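Local structure of beta sliding clamp (Bartonella birtlesii LL-WM9, 6PTR) at residues D56-V61 / T248-D253; A362-N367 / Y374-V379. The protein probably forms a ring-shaped head-to-tail homodimer around DNA that tethers DNA polymerases and other proteins to it and gives them processivity. One frame throughout, in Å; residues are numbered along the deposited sequence. Where two conformers were deposited one is given.

Interaction 1 (D56-V61 / T248-D253); sequences DLDLEV and TSKLVD. With EDO (1,2-ethanediol), chain Q.
Glu60 and Thr248 form an antiparallel hydrogen-bonded pair, with Glu60 N 2.8 Å from Thr248 O and Thr248 N returning a bond to Glu60 O. Beyond the non-hydrogen-bonded pair Leu59 and Ser249, Lys250 N donates to Asp58 O, 2.9 Å away, so the hydrogen bonding begins one residue ahead of strand 59-69. Asp56 shapes that start: its OD1 accepts from Asp58 N, an Asx turn, and from Leu59 N, which extends it to an Asx motif that leads the chain into the strand.

The polar side-chain contacts are looser. The extended side chain of Lys250 reaches over the turn, where NZ makes a weak bond to Leu57 O at 3.2 Å and a long salt bridge to Asp58 OD1 at 3.6 Å. On the same face as Glu60, a water links Glu60 OE1 to Thr248 OG1, which in addition takes a hydrogen bond from Arg239 NE. An ethanediol, probably from the crystallisation liquor, lies against Glu60 CB and the Lys250 chain.

Apolar packing falls on the other face. With CG anti to the backbone N (chi1 176°), Leu59 swings CD1 back toward the partner strand, 3.8 Å from Ser249 CB.

Both residues rest on Ala213 of helix 211-221, and Lys212 of that helix pairs with Asp56 OD2. Strands 59-69 and 245-250 meet in the middle of an eight-stranded antiparallel sheet, joining the N-terminal and central domains.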
loop_
_atom_site.group_PDB
_atom_site.type_symbol
_atom_site.label_atom_id
_atom_site.label_comp_id
_atom_site.label_asym_id
_atom_site.label_seq_id
_atom_site.Cartn_x
_atom_site.Cartn_y
_atom_site.Cartn_z
ATOM N N ASP C 56 14.844 -9.930 18.568
ATOM C CA ASP C 56 15.910 -9.706 17.605
ATOM C C ASP C 56 17.269 -9.543 18.287
ATOM O O ASP C 56 18.209 -9.034 17.668
ATOM C CB ASP C 56 15.584 -8.500 16.720
ATOM C CG ASP C 56 15.595 -7.179 17.476
ATOM O OD1 ASP C 56 15.975 -7.130 18.660
ATOM O OD2 ASP C 56 15.220 -6.166 16.847
ATOM N N LEU C 57 17.371 -9.964 19.550
ATOM C CA LEU C 57 18.533 -9.878 20.444
ATOM C C LEU C 57 18.676 -8.504 21.094
ATOM O O LEU C 57 19.338 -8.387 22.132
ATOM C CB LEU C 57 19.844 -10.254 19.733
ATOM C CG LEU C 57 19.892 -11.676 19.166
ATOM C CD1 LEU C 57 21.244 -11.934 18.519
ATOM C CD2 LEU C 57 19.589 -12.687 20.258
ATOM N N ASP C 58 18.079 -7.463 20.515
ATOM C CA ASP C 58 18.062 -6.148 21.160
ATOM C C ASP C 58 16.757 -5.887 21.898
ATOM O O ASP C 58 16.756 -5.266 22.962
ATOM C CB ASP C 58 18.277 -5.031 20.133
ATOM C CG ASP C 58 19.653 -5.072 19.510
ATOM O OD1 ASP C 58 20.589 -5.534 20.187
ATOM O OD2 ASP C 58 19.790 -4.648 18.343
ATOM N N LEU C 59 15.664 -6.369 21.340
ATOM C CA LEU C 59 14.322 -6.215 21.878
ATOM C C LEU C 59 13.691 -7.592 21.961
ATOM O O LEU C 59 13.774 -8.375 21.015
ATOM C CB LEU C 59 13.468 -5.316 20.969
ATOM C CG LEU C 59 11.991 -5.102 21.324
ATOM C CD1 LEU C 59 11.858 -4.429 22.692
ATOM C CD2 LEU C 59 11.329 -4.234 20.221
ATOM N N GLU C 60 13.042 -7.875 23.079
ATOM C CA GLU C 60 12.303 -9.124 23.269
ATOM C C GLU C 60 10.879 -8.786 23.668
ATOM O O GLU C 60 10.664 -7.858 24.441
ATOM C CB GLU C 60 12.950 -9.972 24.366
ATOM C CG GLU C 60 12.236 -11.266 24.719
ATOM C CD GLU C 60 12.777 -11.853 26.009
ATOM O OE1 GLU C 60 12.288 -11.465 27.093
ATOM O OE2 GLU C 60 13.717 -12.667 25.937
ATOM N N VAL C 61 9.902 -9.524 23.137
ATOM C CA VAL C 61 8.501 -9.342 23.496
ATOM C C VAL C 61 7.923 -10.697 23.864
ATOM O O VAL C 61 8.212 -11.699 23.202
ATOM C CB VAL C 61 7.692 -8.703 22.353
ATOM C CG1 VAL C 61 6.245 -8.450 22.783
ATOM C CG2 VAL C 61 8.350 -7.402 21.932
ATOM N N THR C 248 11.149 -6.077 26.655
ATOM C CA THR C 248 12.444 -5.818 27.282
ATOM C C THR C 248 13.428 -5.405 26.200
ATOM O O THR C 248 13.585 -6.116 25.202
ATOM C CB THR C 248 12.981 -7.030 28.042
ATOM O OG1 THR C 248 11.975 -7.519 28.940
ATOM C CG2 THR C 248 14.235 -6.614 28.860
ATOM N N SER C 249 14.084 -4.262 26.398
ATOM C CA SER C 249 14.942 -3.689 25.368
ATOM C C SER C 249 16.291 -3.325 25.955
ATOM O O SER C 249 16.375 -2.854 27.093
ATOM C CB SER C 249 14.317 -2.440 24.752
ATOM O OG SER C 249 15.175 -1.917 23.727
ATOM N N LYS C 250 17.348 -3.558 25.183
ATOM C CA LYS C 250 18.604 -2.889 25.491
ATOM C C LYS C 250 18.388 -1.386 25.417
ATOM O O LYS C 250 17.460 -0.897 24.776
ATOM C CB LYS C 250 19.702 -3.320 24.520
ATOM C CG LYS C 250 20.163 -4.740 24.781
ATOM C CD LYS C 250 21.171 -5.232 23.761
ATOM C CE LYS C 250 21.393 -6.721 23.941
ATOM N NZ LYS C 250 22.269 -7.292 22.885
ATOM N N LEU C 251 19.238 -0.649 26.116
ATOM C CA LEU C 251 19.257 0.801 26.007
ATOM C C LEU C 251 20.383 1.183 25.065
ATOM O O LEU C 251 21.333 0.423 24.879
ATOM C CB LEU C 251 19.447 1.449 27.382
ATOM C CG LEU C 251 18.224 1.229 28.289
ATOM C CD1 LEU C 251 18.538 1.539 29.749
ATOM C CD2 LEU C 251 17.038 2.077 27.811
ATOM N N VAL C 252 20.262 2.352 24.446
ATOM C CA VAL C 252 21.335 2.807 23.563
ATOM C C VAL C 252 22.551 3.161 24.403
ATOM O O VAL C 252 22.451 3.943 25.355
ATOM C CB VAL C 252 20.868 4.006 22.729
ATOM C CG1 VAL C 252 22.016 4.517 21.843
ATOM C CG2 VAL C 252 19.662 3.640 21.896
ATOM N N ASP C 253 23.710 2.616 24.033
ATOM C CA ASP C 253 24.952 2.801 24.787
ATOM C C ASP C 253 25.634 4.053 24.258
ATOM O O ASP C 253 26.513 3.996 23.396
ATOM C CB ASP C 253 25.847 1.570 24.661
ATOM C CG ASP C 253 27.122 1.688 25.474
ATOM O OD1 ASP C 253 27.294 2.704 26.175
ATOM O OD2 ASP C 253 27.954 0.758 25.411
HETATM C C1 EDO Q . 16.844 -7.852 25.446
HETATM O O1 EDO Q . 18.259 -7.966 25.247
HETATM C C2 EDO Q . 16.255 -9.250 25.565
HETATM O O2 EDO Q . 16.180 -9.629 26.946
HETATM O O HOH W 1 10.370 -9.368 27.337
#

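Interaction 2 (A362-N367 / Y374-V379); sequences ALIRDN and YVLMPV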
loop_
_atom_site.group_PDB
_atom_site.type_symbol
_atom_site.label_atom_id
_atom_site.label_comp_id
_atom_site.label_asym_id
_atom_site.label_seq_id
_atom_site.Cartn_x
_atom_site.Cartn_y
_atom_site.Cartn_z
ATOM N N ALA C 362 13.251 27.957 16.078
ATOM C CA ALA C 362 11.897 28.407 16.374
ATOM C C ALA C 362 11.322 27.501 17.447
ATOM O O ALA C 362 11.555 26.294 17.423
ATOM C CB ALA C 362 11.014 28.341 15.132
ATOM N N LEU C 363 10.570 28.088 18.373
ATOM C CA LEU C 363 9.869 27.351 19.419
ATOM C C LEU C 363 8.395 27.301 19.043
ATOM O O LEU C 363 7.781 28.351 18.814
ATOM C CB LEU C 363 10.064 28.042 20.763
ATOM C CG LEU C 363 9.410 27.536 22.061
ATOM C CD1 LEU C 363 9.975 26.229 22.473
ATOM C CD2 LEU C 363 9.634 28.556 23.188
ATOM N N ILE C 364 7.828 26.090 18.990
ATOM C CA ILE C 364 6.474 25.883 18.473
ATOM C C ILE C 364 5.641 25.125 19.496
ATOM O O ILE C 364 6.137 24.217 20.176
ATOM C CB ILE C 364 6.481 25.127 17.131
ATOM C CG1 ILE C 364 7.287 25.882 16.077
ATOM C CG2 ILE C 364 5.054 24.871 16.644
ATOM C CD1 ILE C 364 7.595 25.062 14.866
ATOM N N ARG C 365 4.361 25.488 19.589
ATOM C CA ARG C 365 3.459 24.812 20.512
ATOM C C ARG C 365 2.016 25.155 20.181
ATOM O O ARG C 365 1.722 26.122 19.458
ATOM C CB ARG C 365 3.767 25.178 21.963
ATOM C CG ARG C 365 3.878 26.655 22.190
ATOM C CD ARG C 365 3.617 26.973 23.631
ATOM N NE ARG C 365 4.680 26.496 24.503
ATOM C CZ ARG C 365 5.746 27.218 24.837
ATOM N NH1 ARG C 365 5.887 28.447 24.360
ATOM N NH2 ARG C 365 6.664 26.712 25.652
ATOM N N ASP C 366 1.122 24.296 20.664
ATOM C CA ASP C 366 -0.275 24.669 20.827
ATOM C C ASP C 366 -0.349 25.883 21.730
ATOM O O ASP C 366 0.235 25.887 22.818
ATOM C CB ASP C 366 -1.068 23.526 21.469
ATOM C CG ASP C 366 -1.761 22.652 20.459
ATOM O OD1 ASP C 366 -2.217 23.183 19.420
ATOM O OD2 ASP C 366 -1.847 21.434 20.711
ATOM N N ASN C 367 -1.092 26.900 21.288
ATOM C CA ASN C 367 -1.265 28.102 22.091
ATOM C C ASN C 367 -1.632 27.765 23.527
ATOM O O ASN C 367 -1.229 28.478 24.452
ATOM C CB ASN C 367 -2.334 28.995 21.456
ATOM C CG ASN C 367 -2.267 30.445 21.938
ATOM O OD1 ASN C 367 -1.287 30.875 22.553
ATOM N ND2 ASN C 367 -3.311 31.204 21.645
ATOM N N TYR C 374 7.911 22.070 20.990
ATOM C CA TYR C 374 8.680 21.612 19.856
ATOM C C TYR C 374 9.655 22.705 19.450
ATOM O O TYR C 374 9.389 23.901 19.621
ATOM C CB TYR C 374 7.768 21.244 18.684
ATOM C CG TYR C 374 6.759 20.230 19.107
ATOM C CD1 TYR C 374 7.126 18.890 19.224
ATOM C CD2 TYR C 374 5.465 20.606 19.462
ATOM C CE1 TYR C 374 6.229 17.944 19.645
ATOM C CE2 TYR C 374 4.540 19.650 19.892
ATOM C CZ TYR C 374 4.941 18.323 19.985
ATOM O OH TYR C 374 4.047 17.381 20.409
ATOM N N VAL C 375 10.796 22.287 18.930
ATOM C CA VAL C 375 11.778 23.211 18.383
ATOM C C VAL C 375 12.059 22.811 16.938
ATOM O O VAL C 375 12.185 21.624 16.618
ATOM C CB VAL C 375 13.069 23.211 19.224
ATOM C CG1 VAL C 375 14.052 24.259 18.694
ATOM C CG2 VAL C 375 12.769 23.458 20.680
ATOM N N LEU C 376 12.160 23.803 16.062
ATOM C CA LEU C 376 12.452 23.504 14.665
ATOM C C LEU C 376 13.508 24.468 14.146
ATOM O O LEU C 376 13.354 25.691 14.261
ATOM C CB LEU C 376 11.188 23.606 13.815
ATOM C CG LEU C 376 11.386 23.309 12.328
ATOM C CD1 LEU C 376 11.835 21.873 12.138
ATOM C CD2 LEU C 376 10.085 23.589 11.588
ATOM N N MET C 377 14.584 23.906 13.564
ATOM C CA MET C 377 15.634 24.741 12.985
ATOM C C MET C 377 15.189 25.269 11.625
ATOM O O MET C 377 14.608 24.530 10.833
ATOM C CB MET C 377 16.928 23.938 12.813
ATOM C CG MET C 377 18.196 24.816 12.619
ATOM S SD MET C 377 18.499 25.806 14.099
ATOM C CE MET C 377 19.912 26.751 13.555
ATOM N N PRO C 378 15.440 26.532 11.318
ATOM C CA PRO C 378 15.129 27.029 9.970
ATOM C C PRO C 378 16.110 26.502 8.934
ATOM O O PRO C 378 17.135 25.895 9.248
ATOM C CB PRO C 378 15.249 28.550 10.091
ATOM C CG PRO C 378 16.070 28.784 11.309
ATOM C CD PRO C 378 15.806 27.608 12.241
ATOM N N VAL C 379 15.795 26.799 7.670
ATOM C CA VAL C 379 16.707 26.544 6.558
ATOM C C VAL C 379 16.840 27.858 5.788
ATOM O O VAL C 379 15.946 28.706 5.822
ATOM C CB VAL C 379 16.226 25.414 5.614
ATOM C CG1 VAL C 379 16.013 24.092 6.404
ATOM C CG2 VAL C 379 14.942 25.807 4.895
#
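Ala362 and Leu376 face each other across a β-hairpin of strands 362-366 and 372-376 in the C-terminal domain of the clamp, part of an eight-stranded antiparallel sheet. Ala362 N to Leu376 O and Leu376 N to Ala362 O, both 2.9 Å, close one hydrogen-bonded pair; Ile364 and Tyr374 close the next, with Ile364 N 2.8 Å from Tyr374 O. Leu363 and Val375, the non-hydrogen-bonded pair between them, bring their CA atoms to 4.7 Å.

The tightly packed face carries Ala362, Ile364, Tyr374 and Leu376. Ile364 has CG1 anti to its carbonyl carbon (chi1 -59°), which carries CD1 diagonally over to Leu376 CB at 4.0 Å. Helix 336-345 covers this face, with Ile342 against both Ile364 and Leu376, while Phe334 of strand 330-335 closes over Ala362 and Leu376. The phenol of Tyr374 projects past the pairing and its OH bonds to Gln345.

Across the sheet the packing is looser: Leu363 CD1 and Val375 CG2 come no closer than 4.3 Å. The bound peptide antibiotic, griselimycin, lies on this side of strand 372-376, setting an apolar side chain against Val375 and its backbone against Met377. Past the pairing, Val379 touches a modified side chain of the ligand, so the open end of the hairpin and the residues that follow it help line the griselimycin site. Toward the turn that joins the two strands, the guanidinium end of Arg365 leads off from strand 372-376, and Asp366 bonds to Ser347 and Ser348. Close to this end, Ile364 O accepts from Tyr374 N, and Tyr374 CD2 comes obliquely to 3.7 Å from the same oxygen.

How the interactions relate
Interactions 1 and 2 lie on opposite sides of the chain's centre, their own centres 32 Å apart and their nearest atoms about 20 Å apart. Interaction 1 closes along the chain before interaction 2 opens. They belong to two different eight-stranded antiparallel sheets with the same strand order. Interaction 1 is the seam at which strands from the N-terminal and central domains join one sheet. In the other sheet, strand 372-376 is itself the seam strand, pairing with 189-196 of the central domain, and interaction 2 pairs it with its C-terminal-domain neighbour. Continuous sheets therefore bridge the successive domains of the crescent-shaped subunit, two of which make the ring.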